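Local structure of ectonucleoside triphosphate diphosphohydrolase 4 (Homo sapiens, 6WG5) at residues Thr33-Val45 with Ser53-Gly65. The protein belongs to the GDA1/CD39 family of nucleoside phosphatases, within the actin-like ATPase clan. Numbering follows the deposited sequence.
Sequences TDTNNPNVNYGIV and SRVFVYCWPRHNG
Asn41 with Trp60, Gly43 with Tyr58 and Val45 with Phe56 form successive hydrogen-bonded pairs of an antiparallel beta hairpin, whose strands 40-45 and 53-61 run at 155° to one another. The hairpin supplies the first two strands of a mixed sheet, consistent with the actin-like fold of this family, in which strand 40-48 also pairs in parallel with strand 127-131. Each of the three pairs is closed by two backbone bonds, such as Val45 N to Phe56 O at 3.0 Å.

Such a ladder sorts its side chains onto two faces, and here each face meets a different helix. Ile44, Val55 and Val57 turn to helix 107-116; CG2 of Ile44 and CG2 of Val55 lie alongside, 3.6 Å apart. Further along this face, Tyr42 CD2 packs on Cys59 CB at 3.8 Å, with Val40 CG1 against the same carbon, while Cys59 SG approaches Thr33, whose hydroxyl is bonded to the backbone of Arg77. Val45, Phe56 and Tyr58 face helix 479-487, where the Tyr58 hydroxyl bonds Thr480.

Trp60 shows how a large ring can lie across the partner strand. With CG held between its own backbone N and carbonyl carbon (chi1 53°), the indole folds back over the neighbouring strand. Asn41 O sits over the centre of one face, 3.9 Å above the plane, and the six-membered ring extends to Gly43, CZ3 of Trp60 lying 3.7 Å from Gly43 N; a side chain here would point at CH2 of the indole. The pyrrole side meets Asn41, whose CB lies 3.5 Å from Trp60 NE1.

Beyond the ladder, the bent chain of Arg62 returns to Asn39, their guanidinium and amide planes 76° apart, and Arg62 NH2 donates to Asn39 OD1 at 2.7 Å from a position tilted out of the carbonyl plane.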
loop_
_atom_site.group_PDB
_atom_site.type_symbol
_atom_site.label_atom_id
_atom_site.label_comp_id
_atom_site.label_asym_id
_atom_site.label_seq_id
_atom_site.Cartn_x
_atom_site.Cartn_y
_atom_site.Cartn_z
ATOM N N THR A 33 26.515 -6.239 -2.192
ATOM C CA THR A 33 26.896 -5.810 -0.854
ATOM C C THR A 33 28.223 -6.447 -0.469
ATOM O O THR A 33 28.400 -7.663 -0.592
ATOM C CB THR A 33 25.811 -6.190 0.155
ATOM O OG1 THR A 33 24.561 -5.614 -0.243
ATOM C CG2 THR A 33 26.169 -5.695 1.553
ATOM N N ASP A 34 29.160 -5.624 -0.007
ATOM C CA ASP A 34 30.489 -6.103 0.367
ATOM C C ASP A 34 30.410 -6.691 1.769
ATOM O O ASP A 34 30.524 -5.987 2.775
ATOM C CB ASP A 34 31.516 -4.980 0.286
ATOM C CG ASP A 34 32.921 -5.453 0.611
ATOM O OD1 ASP A 34 33.148 -6.681 0.622
ATOM O OD2 ASP A 34 33.800 -4.598 0.849
ATOM N N THR A 35 30.216 -8.009 1.833
ATOM C CA THR A 35 30.132 -8.692 3.118
ATOM C C THR A 35 31.444 -8.627 3.891
ATOM O O THR A 35 31.454 -8.907 5.095
ATOM C CB THR A 35 29.727 -10.153 2.907
ATOM O OG1 THR A 35 30.722 -10.821 2.121
ATOM C CG2 THR A 35 28.381 -10.237 2.197
ATOM N N ASN A 36 32.544 -8.266 3.233
ATOM C CA ASN A 36 33.841 -8.148 3.884
ATOM C C ASN A 36 34.058 -6.786 4.534
ATOM O O ASN A 36 35.085 -6.589 5.193
ATOM C CB ASN A 36 34.964 -8.417 2.876
ATOM C CG ASN A 36 35.125 -9.892 2.563
ATOM O OD1 ASN A 36 35.848 -10.609 3.256
ATOM N ND2 ASN A 36 34.452 -10.353 1.514
ATOM N N ASN A 37 33.129 -5.848 4.365
ATOM C CA ASN A 37 33.259 -4.527 4.965
ATOM C C ASN A 37 32.704 -4.556 6.383
ATOM O O ASN A 37 31.497 -4.776 6.556
ATOM C CB ASN A 37 32.519 -3.490 4.140
ATOM C CG ASN A 37 32.757 -2.074 4.633
ATOM O OD1 ASN A 37 33.227 -1.862 5.751
ATOM N ND2 ASN A 37 32.426 -1.095 3.798
ATOM N N PRO A 38 33.523 -4.337 7.417
ATOM C CA PRO A 38 33.002 -4.398 8.792
ATOM C C PRO A 38 32.130 -3.214 9.173
ATOM O O PRO A 38 31.502 -3.253 10.239
ATOM C CB PRO A 38 34.274 -4.442 9.645
ATOM C CG PRO A 38 35.283 -3.713 8.831
ATOM C CD PRO A 38 34.964 -4.022 7.393
ATOM N N ASN A 39 32.069 -2.170 8.350
ATOM C CA ASN A 39 31.275 -0.989 8.651
ATOM C C ASN A 39 29.863 -1.064 8.083
ATOM O O ASN A 39 29.128 -0.072 8.151
ATOM C CB ASN A 39 31.987 0.263 8.131
ATOM C CG ASN A 39 33.218 0.611 8.948
ATOM O OD1 ASN A 39 33.228 0.460 10.170
ATOM N ND2 ASN A 39 34.266 1.072 8.276
ATOM N N VAL A 40 29.466 -2.208 7.529
ATOM C CA VAL A 40 28.103 -2.432 7.062
ATOM C C VAL A 40 27.347 -3.200 8.135
ATOM O O VAL A 40 27.872 -4.157 8.717
ATOM C CB VAL A 40 28.085 -3.195 5.722
ATOM C CG1 VAL A 40 26.654 -3.504 5.298
ATOM C CG2 VAL A 40 28.793 -2.393 4.642
ATOM N N ASN A 41 26.114 -2.780 8.399
ATOM C CA ASN A 41 25.236 -3.454 9.342
ATOM C C ASN A 41 24.011 -3.966 8.599
ATOM O O ASN A 41 23.686 -3.499 7.506
ATOM C CB ASN A 41 24.825 -2.514 10.479
ATOM C CG ASN A 41 26.017 -1.862 11.149
ATOM O OD1 ASN A 41 26.228 -0.655 11.025
ATOM N ND2 ASN A 41 26.811 -2.662 11.855
ATOM N N TYR A 42 23.332 -4.940 9.202
ATOM C CA TYR A 42 22.280 -5.678 8.521
ATOM C C TYR A 42 21.023 -5.733 9.378
ATOM O O TYR A 42 21.067 -5.604 10.604
ATOM C CB TYR A 42 22.745 -7.103 8.178
ATOM C CG TYR A 42 24.026 -7.137 7.375
ATOM C CD1 TYR A 42 25.262 -7.007 7.998
ATOM C CD2 TYR A 42 24.002 -7.293 5.994
ATOM C CE1 TYR A 42 26.436 -7.030 7.269
ATOM C CE2 TYR A 42 25.172 -7.319 5.256
ATOM C CZ TYR A 42 26.387 -7.187 5.900
ATOM O OH TYR A 42 27.556 -7.211 5.175
ATOM N N GLY A 43 19.898 -5.922 8.704
ATOM C CA GLY A 43 18.621 -6.106 9.373
ATOM C C GLY A 43 17.736 -6.986 8.523
ATOM O O GLY A 43 17.835 -6.986 7.292
ATOM N N ILE A 44 16.869 -7.751 9.184
ATOM C CA ILE A 44 16.060 -8.768 8.522
ATOM C C ILE A 44 14.601 -8.556 8.893
ATOM O O ILE A 44 14.273 -8.388 10.073
ATOM C CB ILE A 44 16.514 -10.191 8.905
ATOM C CG1 ILE A 44 17.987 -10.399 8.539
ATOM C CG2 ILE A 44 15.663 -11.231 8.190
ATOM C CD1 ILE A 44 18.688 -11.429 9.395
ATOM N N VAL A 45 13.727 -8.572 7.887
ATOM C CA VAL A 45 12.290 -8.428 8.075
ATOM C C VAL A 45 11.599 -9.573 7.351
ATOM O O VAL A 45 11.929 -9.873 6.197
ATOM C CB VAL A 45 11.774 -7.075 7.548
ATOM C CG1 VAL A 45 10.289 -6.911 7.857
ATOM C CG2 VAL A 45 12.576 -5.930 8.141
ATOM N N SER A 53 4.954 -16.248 2.916
ATOM C CA SER A 53 5.869 -15.450 3.718
ATOM C C SER A 53 7.103 -15.114 2.898
ATOM O O SER A 53 7.566 -15.928 2.095
ATOM C CB SER A 53 6.277 -16.187 5.002
ATOM O OG SER A 53 5.154 -16.412 5.839
ATOM N N ARG A 54 7.632 -13.908 3.109
ATOM C CA ARG A 54 8.818 -13.436 2.413
ATOM C C ARG A 54 9.774 -12.813 3.419
ATOM O O ARG A 54 9.352 -12.245 4.430
ATOM C CB ARG A 54 8.468 -12.406 1.324
ATOM C CG ARG A 54 7.218 -12.744 0.525
ATOM C CD ARG A 54 5.965 -12.167 1.168
ATOM N NE ARG A 54 4.750 -12.830 0.699
ATOM C CZ ARG A 54 3.518 -12.469 1.041
ATOM N NH1 ARG A 54 3.323 -11.439 1.856
ATOM N NH2 ARG A 54 2.475 -13.135 0.566
ATOM N N VAL A 55 11.068 -12.926 3.134
ATOM C CA VAL A 55 12.117 -12.378 3.984
ATOM C C VAL A 55 12.950 -11.410 3.159
ATOM O O VAL A 55 13.255 -11.675 1.992
ATOM C CB VAL A 55 13.002 -13.489 4.587
ATOM C CG1 VAL A 55 13.567 -14.382 3.492
ATOM C CG2 VAL A 55 14.124 -12.891 5.431
ATOM N N PHE A 56 13.313 -10.282 3.770
ATOM C CA PHE A 56 14.143 -9.268 3.134
ATOM C C PHE A 56 15.322 -8.964 4.042
ATOM O O PHE A 56 15.143 -8.759 5.246
ATOM C CB PHE A 56 13.355 -7.978 2.868
ATOM C CG PHE A 56 12.111 -8.177 2.050
ATOM C CD1 PHE A 56 12.104 -7.894 0.695
ATOM C CD2 PHE A 56 10.944 -8.633 2.640
ATOM C CE1 PHE A 56 10.959 -8.072 -0.057
ATOM C CE2 PHE A 56 9.797 -8.813 1.892
ATOM C CZ PHE A 56 9.805 -8.532 0.542
ATOM N N VAL A 57 16.521 -8.935 3.470
ATOM C CA VAL A 57 17.722 -8.525 4.188
ATOM C C VAL A 57 18.066 -7.109 3.750
ATOM O O VAL A 57 18.246 -6.845 2.555
ATOM C CB VAL A 57 18.895 -9.484 3.932
ATOM C CG1 VAL A 57 20.134 -9.024 4.695
ATOM C CG2 VAL A 57 18.521 -10.902 4.334
ATOM N N TYR A 58 18.151 -6.202 4.716
ATOM C CA TYR A 58 18.545 -4.825 4.474
ATOM C C TYR A 58 19.893 -4.557 5.126
ATOM O O TYR A 58 20.205 -5.104 6.186
ATOM C CB TYR A 58 17.504 -3.846 5.025
ATOM C CG TYR A 58 16.143 -3.981 4.386
ATOM C CD1 TYR A 58 15.831 -3.291 3.224
ATOM C CD2 TYR A 58 15.172 -4.797 4.945
ATOM C CE1 TYR A 58 14.591 -3.410 2.635
ATOM C CE2 TYR A 58 13.927 -4.923 4.363
ATOM C CZ TYR A 58 13.643 -4.227 3.207
ATOM O OH TYR A 58 12.404 -4.347 2.622
ATOM N N CYS A 59 20.689 -3.712 4.480
ATOM C CA CYS A 59 21.973 -3.299 5.018
ATOM C C CYS A 59 22.107 -1.788 4.901
ATOM O O CYS A 59 21.358 -1.131 4.176
ATOM C CB CYS A 59 23.137 -3.998 4.302
ATOM S SG CYS A 59 23.185 -3.740 2.515
ATOM N N TRP A 60 23.073 -1.242 5.637
ATOM C CA TRP A 60 23.335 0.190 5.617
ATOM C C TRP A 60 24.751 0.430 6.112
ATOM O O TRP A 60 25.267 -0.366 6.903
ATOM C CB TRP A 60 22.328 0.954 6.488
ATOM C CG TRP A 60 22.220 0.448 7.899
ATOM C CD1 TRP A 60 22.961 0.848 8.974
ATOM C CD2 TRP A 60 21.311 -0.547 8.386
ATOM N NE1 TRP A 60 22.569 0.162 10.100
ATOM C CE2 TRP A 60 21.559 -0.700 9.766
ATOM C CE3 TRP A 60 20.311 -1.322 7.791
ATOM C CZ2 TRP A 60 20.845 -1.597 10.557
ATOM C CZ3 TRP A 60 19.603 -2.212 8.578
ATOM C CH2 TRP A 60 19.873 -2.342 9.945
ATOM N N PRO A 61 25.401 1.500 5.672
ATOM C CA PRO A 61 26.726 1.844 6.190
ATOM C C PRO A 61 26.599 2.591 7.513
ATOM O O PRO A 61 25.504 2.884 7.990
ATOM C CB PRO A 61 27.304 2.732 5.090
ATOM C CG PRO A 61 26.112 3.420 4.521
ATOM C CD PRO A 61 24.963 2.444 4.628
ATOM N N ARG A 62 27.749 2.902 8.105
ATOM C CA ARG A 62 27.755 3.628 9.365
ATOM C C ARG A 62 27.076 4.982 9.196
ATOM O O ARG A 62 27.188 5.628 8.151
ATOM C CB ARG A 62 29.186 3.818 9.869
ATOM C CG ARG A 62 29.270 4.482 11.234
ATOM C CD ARG A 62 30.707 4.709 11.669
ATOM N NE ARG A 62 31.492 3.478 11.639
ATOM C CZ ARG A 62 31.382 2.499 12.530
ATOM N NH1 ARG A 62 30.510 2.593 13.527
ATOM N NH2 ARG A 62 32.140 1.415 12.420
ATOM N N HIS A 63 26.364 5.405 10.235
ATOM C CA HIS A 63 25.713 6.707 10.223
ATOM C C HIS A 63 26.756 7.819 10.278
ATOM O O HIS A 63 27.727 7.746 11.037
ATOM C CB HIS A 63 24.749 6.815 11.404
ATOM C CG HIS A 63 23.835 7.998 11.336
ATOM N ND1 HIS A 63 24.159 9.218 11.887
ATOM C CD2 HIS A 63 22.605 8.145 10.792
ATOM C CE1 HIS A 63 23.171 10.070 11.680
ATOM N NE2 HIS A 63 22.215 9.444 11.018
ATOM N N ASN A 64 26.548 8.858 9.470
ATOM C CA ASN A 64 27.531 9.925 9.308
ATOM C C ASN A 64 27.583 10.894 10.483
ATOM O O ASN A 64 28.338 11.870 10.421
ATOM C CB ASN A 64 27.245 10.706 8.019
ATOM C CG ASN A 64 25.841 11.280 7.983
ATOM O OD1 ASN A 64 25.188 11.425 9.016
ATOM N ND2 ASN A 64 25.369 11.609 6.787
ATOM N N GLY A 65 26.812 10.660 11.542
ATOM C CA GLY A 65 26.837 11.509 12.714
ATOM C C GLY A 65 25.946 12.734 12.655
ATOM O O GLY A 65 25.941 13.520 13.612
HETATM O O HOH W 1 24.020 0.930 13.119
#